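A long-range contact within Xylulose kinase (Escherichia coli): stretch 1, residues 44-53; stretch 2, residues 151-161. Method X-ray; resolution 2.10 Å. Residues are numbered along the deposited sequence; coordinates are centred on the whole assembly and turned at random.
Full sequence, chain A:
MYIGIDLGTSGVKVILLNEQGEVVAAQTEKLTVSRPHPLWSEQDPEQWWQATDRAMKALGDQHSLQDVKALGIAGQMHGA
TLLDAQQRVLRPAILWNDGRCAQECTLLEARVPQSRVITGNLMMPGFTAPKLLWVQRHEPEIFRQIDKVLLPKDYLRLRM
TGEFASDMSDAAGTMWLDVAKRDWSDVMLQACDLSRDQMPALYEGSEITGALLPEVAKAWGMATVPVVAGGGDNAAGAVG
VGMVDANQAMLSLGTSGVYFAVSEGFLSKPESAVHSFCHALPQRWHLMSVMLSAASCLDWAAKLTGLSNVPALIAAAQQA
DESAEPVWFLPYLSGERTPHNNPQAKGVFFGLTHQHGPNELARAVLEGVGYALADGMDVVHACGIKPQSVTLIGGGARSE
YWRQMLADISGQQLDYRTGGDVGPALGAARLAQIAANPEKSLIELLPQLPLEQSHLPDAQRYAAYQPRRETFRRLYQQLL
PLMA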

ATOM      1  N   ASP A  44     -23.793 -24.891 -16.549  1.00 27.42           N
ATOM      2  CA  ASP A  44     -24.613 -25.937 -17.162  1.00 32.40           C
ATOM      3  C   ASP A  44     -25.459 -25.349 -18.290  1.00 26.62           C
ATOM      4  O   ASP A  44     -26.286 -24.481 -18.076  1.00 24.26           O
ATOM      5  CB  ASP A  44     -25.473 -26.603 -16.089  1.00 46.60           C
ATOM      6  CG  ASP A  44     -26.630 -27.395 -16.654  1.00 41.42           C
ATOM      7  OD1 ASP A  44     -27.555 -27.694 -15.883  1.00 57.97           O
ATOM      8  OD2 ASP A  44     -26.709 -27.774 -17.830  1.00 77.08           O
ATOM      9  N   PRO A  45     -25.228 -25.832 -19.499  1.00 21.26           N
ATOM     10  CA  PRO A  45     -25.818 -25.207 -20.676  1.00 22.94           C
ATOM     11  C   PRO A  45     -27.331 -25.229 -20.579  1.00 37.55           C
ATOM     12  O   PRO A  45     -28.000 -24.392 -21.158  1.00 25.73           O
ATOM     13  CB  PRO A  45     -25.314 -26.081 -21.828  1.00 23.95           C
ATOM     14  CG  PRO A  45     -24.089 -26.683 -21.343  1.00 23.09           C
ATOM     15  CD  PRO A  45     -24.276 -26.888 -19.866  1.00 25.69           C
ATOM     16  N   GLU A  46     -27.864 -26.163 -19.811  1.00 31.15           N
ATOM     17  CA  GLU A  46     -29.283 -26.171 -19.539  1.00 27.70           C
ATOM     18  C   GLU A  46     -29.766 -24.931 -18.789  1.00 26.82           C
ATOM     19  O   GLU A  46     -30.850 -24.442 -19.040  1.00 30.70           O
ATOM     20  CB  GLU A  46     -29.707 -27.451 -18.827  1.00 31.67           C
ATOM     21  CG  GLU A  46     -31.198 -27.577 -18.600  1.00 41.73           C
ATOM     22  CD  GLU A  46     -31.980 -27.759 -19.879  1.00 42.49           C
ATOM     23  OE1 GLU A  46     -31.475 -28.412 -20.803  1.00 54.17           O
ATOM     24  OE2 GLU A  46     -33.105 -27.252 -19.953  1.00 42.05           O
ATOM     25  N   GLN A  47     -28.949 -24.423 -17.882  1.00 26.39           N
ATOM     26  CA  GLN A  47     -29.248 -23.176 -17.215  1.00 29.57           C
ATOM     27  C   GLN A  47     -29.317 -21.982 -18.163  1.00 21.72           C
ATOM     28  O   GLN A  47     -30.071 -21.057 -17.916  1.00 20.85           O
ATOM     29  CB  GLN A  47     -28.270 -22.905 -16.073  1.00 46.68           C
ATOM     30  CG  GLN A  47     -28.709 -21.770 -15.134  1.00 79.00           C
ATOM     31  CD  GLN A  47     -27.561 -21.170 -14.283  1.00 85.29           C
ATOM     32  OE1 GLN A  47     -26.388 -21.443 -14.539  1.00 59.79           O
ATOM     33  NE2 GLN A  47     -27.912 -20.363 -13.287  1.00 41.85           N
ATOM     34  N   TRP A  48     -28.536 -22.006 -19.240  1.00 21.20           N
ATOM     35  CA  TRP A  48     -28.646 -20.989 -20.282  1.00 27.68           C
ATOM     36  C   TRP A  48     -30.038 -21.000 -20.887  1.00 30.89           C
ATOM     37  O   TRP A  48     -30.643 -19.968 -21.098  1.00 32.98           O
ATOM     38  CB  TRP A  48     -27.616 -21.199 -21.386  1.00 33.42           C
ATOM     39  CG  TRP A  48     -26.197 -21.115 -20.952  1.00 25.53           C
ATOM     40  CD1 TRP A  48     -25.708 -20.466 -19.872  1.00 20.19           C
ATOM     41  CD2 TRP A  48     -25.066 -21.706 -21.620  1.00 24.27           C
ATOM     42  NE1 TRP A  48     -24.334 -20.598 -19.799  1.00 27.80           N
ATOM     43  CE2 TRP A  48     -23.921 -21.366 -20.880  1.00 18.27           C
ATOM     44  CE3 TRP A  48     -24.909 -22.483 -22.766  1.00 20.94           C
ATOM     45  CZ2 TRP A  48     -22.647 -21.784 -21.225  1.00 31.71           C
ATOM     46  CZ3 TRP A  48     -23.662 -22.900 -23.116  1.00 22.89           C
ATOM     47  CH2 TRP A  48     -22.547 -22.557 -22.360  1.00 28.65           C
ATOM     48  N   TRP A  49     -30.544 -22.190 -21.163  1.00 37.39           N
ATOM     49  CA  TRP A  49     -31.809 -22.284 -21.839  1.00 27.06           C
ATOM     50  C   TRP A  49     -32.930 -21.861 -20.916  1.00 33.26           C
ATOM     51  O   TRP A  49     -33.743 -21.032 -21.278  1.00 23.59           O
ATOM     52  CB  TRP A  49     -32.069 -23.680 -22.373  1.00 21.06           C
ATOM     53  CG  TRP A  49     -33.484 -23.854 -22.782  1.00 33.20           C
ATOM     54  CD1 TRP A  49     -34.453 -24.509 -22.103  1.00 39.97           C
ATOM     55  CD2 TRP A  49     -34.106 -23.330 -23.950  1.00 34.36           C
ATOM     56  NE1 TRP A  49     -35.637 -24.446 -22.783  1.00 33.17           N
ATOM     57  CE2 TRP A  49     -35.449 -23.721 -23.923  1.00 34.79           C
ATOM     58  CE3 TRP A  49     -33.663 -22.563 -25.024  1.00 25.09           C
ATOM     59  CZ2 TRP A  49     -36.339 -23.379 -24.916  1.00 42.36           C
ATOM     60  CZ3 TRP A  49     -34.529 -22.246 -25.992  1.00 22.89           C
ATOM     61  CH2 TRP A  49     -35.851 -22.655 -25.943  1.00 40.16           C
ATOM     62  N   GLN A  50     -32.967 -22.440 -19.726  1.00 30.02           N
ATOM     63  CA  GLN A  50     -34.018 -22.122 -18.782  1.00 29.61           C
ATOM     64  C   GLN A  50     -34.065 -20.628 -18.501  1.00 33.68           C
ATOM     65  O   GLN A  50     -35.130 -20.048 -18.402  1.00 34.54           O
ATOM     66  CB  GLN A  50     -33.875 -22.925 -17.486  1.00 33.36           C
ATOM     67  CG  GLN A  50     -33.970 -24.440 -17.664  1.00 50.49           C
ATOM     68  CD  GLN A  50     -35.266 -24.888 -18.302  1.00 53.94           C
ATOM     69  OE1 GLN A  50     -35.318 -25.927 -18.944  1.00 54.22           O
ATOM     70  NE2 GLN A  50     -36.310 -24.105 -18.129  1.00 41.80           N
ATOM     71  N   ALA A  51     -32.903 -20.010 -18.389  1.00 26.02           N
ATOM     72  CA  ALA A  51     -32.841 -18.580 -18.191  1.00 29.38           C
ATOM     73  C   ALA A  51     -33.401 -17.810 -19.364  1.00 24.71           C
ATOM     74  O   ALA A  51     -34.126 -16.849 -19.179  1.00 31.97           O
ATOM     75  CB  ALA A  51     -31.446 -18.133 -17.885  1.00 34.14           C
ATOM     76  N   THR A  52     -33.053 -18.223 -20.577  1.00 30.05           N
ATOM     77  CA  THR A  52     -33.510 -17.548 -21.776  1.00 19.06           C
ATOM     78  C   THR A  52     -35.015 -17.711 -21.962  1.00 38.70           C
ATOM     79  O   THR A  52     -35.698 -16.774 -22.336  1.00 32.17           O
ATOM     80  CB  THR A  52     -32.783 -18.071 -23.022  1.00 31.72           C
ATOM     81  OG1 THR A  52     -31.376 -17.868 -22.900  1.00 27.67           O
ATOM     82  CG2 THR A  52     -33.159 -17.251 -24.229  1.00 20.28           C
ATOM     83  N   ASP A  53     -35.514 -18.912 -21.705  1.00 22.66           N
ATOM     84  CA  ASP A  53     -36.943 -19.182 -21.752  1.00 36.67           C
ATOM     85  C   ASP A  53     -37.746 -18.282 -20.818  1.00 23.33           C
ATOM     86  O   ASP A  53     -38.625 -17.571 -21.240  1.00 31.15           O
ATOM     87  CB  ASP A  53     -37.208 -20.651 -21.429  1.00 41.50           C
ATOM     88  CG  ASP A  53     -38.625 -21.085 -21.760  1.00 56.66           C
ATOM     89  OD1 ASP A  53     -39.216 -21.785 -20.935  1.00 32.24           O
ATOM     90  OD2 ASP A  53     -39.209 -20.793 -22.815  1.00 35.62           O
ATOM     91  N   LEU A 151     -19.928 -22.879 -29.153  1.00 15.96           N
ATOM     92  CA  LEU A 151     -19.894 -21.730 -28.292  1.00 18.30           C
ATOM     93  C   LEU A 151     -21.247 -21.533 -27.609  1.00 21.12           C
ATOM     94  O   LEU A 151     -22.232 -22.108 -28.002  1.00 28.99           O
ATOM     95  CB  LEU A 151     -19.466 -20.496 -29.080  1.00 23.38           C
ATOM     96  CG  LEU A 151     -18.053 -20.532 -29.655  1.00 20.92           C
ATOM     97  CD1 LEU A 151     -17.894 -19.565 -30.793  1.00 20.73           C
ATOM     98  CD2 LEU A 151     -17.047 -20.228 -28.567  1.00 21.14           C
ATOM     99  N   PRO A 152     -21.275 -20.732 -26.566  1.00 22.29           N
ATOM    100  CA  PRO A 152     -22.431 -20.716 -25.671  1.00 27.83           C
ATOM    101  C   PRO A 152     -23.704 -20.207 -26.351  1.00 25.11           C
ATOM    102  O   PRO A 152     -24.740 -20.834 -26.232  1.00 22.11           O
ATOM    103  CB  PRO A 152     -21.960 -19.793 -24.540  1.00 31.78           C
ATOM    104  CG  PRO A 152     -20.493 -19.985 -24.516  1.00 20.66           C
ATOM    105  CD  PRO A 152     -20.081 -20.114 -25.928  1.00 22.02           C
ATOM    106  N   LYS A 153     -23.616 -19.098 -27.069  1.00 16.11           N
ATOM    107  CA  LYS A 153     -24.777 -18.554 -27.753  1.00 15.45           C
ATOM    108  C   LYS A 153     -25.257 -19.483 -28.869  1.00 17.30           C
ATOM    109  O   LYS A 153     -26.429 -19.518 -29.198  1.00 21.30           O
ATOM    110  CB  LYS A 153     -24.480 -17.171 -28.296  1.00 15.51           C
ATOM    111  CG  LYS A 153     -23.992 -17.176 -29.719  1.00 11.99           C
ATOM    112  CD  LYS A 153     -23.708 -15.803 -30.216  1.00  7.66           C
ATOM    113  CE  LYS A 153     -23.450 -15.809 -31.704  1.00 15.84           C
ATOM    114  NZ  LYS A 153     -22.361 -16.700 -32.121  1.00 19.02           N
ATOM    115  N   ASP A 154     -24.317 -20.225 -29.434  1.00 20.35           N
ATOM    116  CA  ASP A 154     -24.591 -21.160 -30.495  1.00 24.24           C
ATOM    117  C   ASP A 154     -25.284 -22.422 -29.991  1.00 29.47           C
ATOM    118  O   ASP A 154     -26.072 -23.016 -30.702  1.00 30.01           O
ATOM    119  CB  ASP A 154     -23.324 -21.481 -31.275  1.00 18.28           C
ATOM    120  CG  ASP A 154     -22.701 -20.252 -31.904  1.00 23.06           C
ATOM    121  OD1 ASP A 154     -23.438 -19.328 -32.260  1.00 20.19           O
ATOM    122  OD2 ASP A 154     -21.491 -20.125 -32.064  1.00 21.64           O
ATOM    123  N   TYR A 155     -25.012 -22.810 -28.754  1.00 22.94           N
ATOM    124  CA  TYR A 155     -25.788 -23.875 -28.142  1.00 26.55           C
ATOM    125  C   TYR A 155     -27.228 -23.425 -27.998  1.00 25.92           C
ATOM    126  O   TYR A 155     -28.145 -24.161 -28.288  1.00 20.42           O
ATOM    127  CB  TYR A 155     -25.240 -24.293 -26.781  1.00 32.75           C
ATOM    128  CG  TYR A 155     -26.183 -25.207 -26.034  1.00 24.64           C
ATOM    129  CD1 TYR A 155     -26.250 -26.548 -26.328  1.00 28.17           C
ATOM    130  CD2 TYR A 155     -27.022 -24.717 -25.057  1.00 35.83           C
ATOM    131  CE1 TYR A 155     -27.110 -27.377 -25.652  1.00 41.07           C
ATOM    132  CE2 TYR A 155     -27.883 -25.529 -24.381  1.00 31.56           C
ATOM    133  CZ  TYR A 155     -27.933 -26.860 -24.682  1.00 29.69           C
ATOM    134  OH  TYR A 155     -28.804 -27.671 -24.015  1.00 38.90           O
ATOM    135  N   LEU A 156     -27.384 -22.182 -27.575  1.00 21.58           N
ATOM    136  CA  LEU A 156     -28.663 -21.510 -27.558  1.00 31.39           C
ATOM    137  C   LEU A 156     -29.401 -21.552 -28.890  1.00 33.74           C
ATOM    138  O   LEU A 156     -30.569 -21.891 -28.936  1.00 19.90           O
ATOM    139  CB  LEU A 156     -28.494 -20.079 -27.073  1.00 37.28           C
ATOM    140  CG  LEU A 156     -29.633 -19.481 -26.289  1.00 49.73           C
ATOM    141  CD1 LEU A 156     -30.213 -20.471 -25.309  1.00 42.95           C
ATOM    142  CD2 LEU A 156     -29.155 -18.248 -25.571  1.00 38.42           C
ATOM    143  N   ARG A 157     -28.707 -21.209 -29.968  1.00 16.93           N
ATOM    144  CA  ARG A 157     -29.268 -21.320 -31.296  1.00 13.16           C
ATOM    145  C   ARG A 157     -29.817 -22.710 -31.599  1.00 15.49           C
ATOM    146  O   ARG A 157     -30.936 -22.844 -32.038  1.00 24.24           O
ATOM    147  CB  ARG A 157     -28.258 -20.884 -32.357  1.00 19.31           C
ATOM    148  CG  ARG A 157     -28.748 -21.019 -33.776  1.00 18.73           C
ATOM    149  CD  ARG A 157     -27.657 -21.111 -34.821  1.00 21.12           C
ATOM    150  NE  ARG A 157     -26.516 -20.294 -34.459  1.00 27.75           N
ATOM    151  CZ  ARG A 157     -26.521 -18.979 -34.466  1.00 25.66           C
ATOM    152  NH1 ARG A 157     -27.599 -18.322 -34.849  1.00 29.25           N
ATOM    153  NH2 ARG A 157     -25.446 -18.321 -34.101  1.00 27.53           N
ATOM    154  N   LEU A 158     -29.012 -23.735 -31.361  1.00 28.44           N
ATOM    155  CA  LEU A 158     -29.417 -25.119 -31.577  1.00 23.44           C
ATOM    156  C   LEU A 158     -30.690 -25.481 -30.819  1.00 19.84           C
ATOM    157  O   LEU A 158     -31.603 -26.059 -31.372  1.00 25.61           O
ATOM    158  CB  LEU A 158     -28.285 -26.068 -31.215  1.00 30.25           C
ATOM    159  CG  LEU A 158     -28.622 -27.553 -31.190  1.00 31.96           C
ATOM    160  CD1 LEU A 158     -28.669 -28.095 -32.577  1.00 29.07           C
ATOM    161  CD2 LEU A 158     -27.648 -28.327 -30.335  1.00 27.82           C
ATOM    162  N   ARG A 159     -30.763 -25.089 -29.558  1.00 25.18           N
ATOM    163  CA  ARG A 159     -31.979 -25.241 -28.773  1.00 24.49           C
ATOM    164  C   ARG A 159     -33.191 -24.482 -29.325  1.00 35.96           C
ATOM    165  O   ARG A 159     -34.315 -24.932 -29.190  1.00 27.18           O
ATOM    166  CB  ARG A 159     -31.727 -24.888 -27.314  1.00 30.01           C
ATOM    167  CG  ARG A 159     -31.046 -25.986 -26.516  1.00 37.87           C
ATOM    168  CD  ARG A 159     -31.873 -27.244 -26.347  1.00 24.79           C
ATOM    169  NE  ARG A 159     -31.962 -27.678 -24.950  1.00 39.72           N
ATOM    170  CZ  ARG A 159     -32.940 -27.359 -24.135  1.00 31.14           C
ATOM    171  NH1 ARG A 159     -33.930 -26.602 -24.555  1.00 74.75           N
ATOM    172  NH2 ARG A 159     -32.928 -27.782 -22.891  1.00 67.53           N
ATOM    173  N   MET A 160     -32.941 -23.342 -29.961  1.00 26.97           N
ATOM    174  CA  MET A 160     -33.983 -22.531 -30.534  1.00 21.70           C
ATOM    175  C   MET A 160     -34.381 -22.918 -31.962  1.00 25.64           C
ATOM    176  O   MET A 160     -35.511 -22.711 -32.360  1.00 29.19           O
ATOM    177  CB  MET A 160     -33.594 -21.059 -30.498  1.00 18.63           C
ATOM    178  CG  MET A 160     -33.665 -20.402 -29.148  1.00 33.69           C
ATOM    179  SD  MET A 160     -33.441 -18.628 -29.265  1.00 36.24           S
ATOM    180  CE  MET A 160     -31.833 -18.555 -29.966  1.00 28.56           C
ATOM    181  N   THR A 161     -33.441 -23.470 -32.721  1.00 26.03           N
ATOM    182  CA  THR A 161     -33.619 -23.693 -34.150  1.00 24.84           C
ATOM    183  C   THR A 161     -33.399 -25.100 -34.633  1.00 24.20           C
ATOM    184  O   THR A 161     -33.819 -25.456 -35.716  1.00 31.08           O
ATOM    185  CB  THR A 161     -32.738 -22.762 -34.978  1.00 27.60           C
ATOM    186  OG1 THR A 161     -31.361 -23.083 -34.782  1.00 18.25           O
ATOM    187  CG2 THR A 161     -32.877 -21.351 -34.519  1.00 25.22           C
TER

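What satisfies the charge of R159? The NH2 of R159 lies 2.6 Å from OE1 of E46, forming a salt bridge that contains the one hydrogen bond between the two helices. That bond is weak, with an N-H...acceptor angle of 127°, so charge attraction probably counts for more than direction. Within its own helix, R159 NE also donates weakly to Y155 OH, at 3.3 Å.

Does W49 accept or donate anything to R159? The NH1 of R159 sits 3.3 Å from NE1 of W49, but both are donors and no hydrogen bond can join them. The guanidinium instead lies over the indole face, with CZ of R159 3.9 Å from the centroid of the five-membered ring of W49 and 18° off its normal. This is a cation-pi contact, while E46 OE1 approaches the guanidinium near its plane.

How are the polar groups of the first helix met where no partner crosses over? At its start, D44 OD2 accepts from E46 N at 2.8 Å, a capping bond for an amide in the first turn. Further along, T52 OG1 donates to W48 O at 2.9 Å. The same hydroxyl oxygen therefore has a partner in its own helix, although T52 OG1 packs 3.5 Å from L156 CD2.

What fills the rest of the contact? Mostly apolar packing, with two prolines set over aromatic faces. P45 CB is 3.9 Å from the centroid of the Y155 ring, and P152 CB is 3.9 Å from that of the six-membered ring of W48; both are CH-pi contacts. At the edge of the W49 ring, CZ3 of W49 meets CG of M160 at 3.8 Å and CE3 of W49 meets CD1 of L156 at 4.0 Å. The helices cross at -63°, their axes 9.9 Å apart at closest approach.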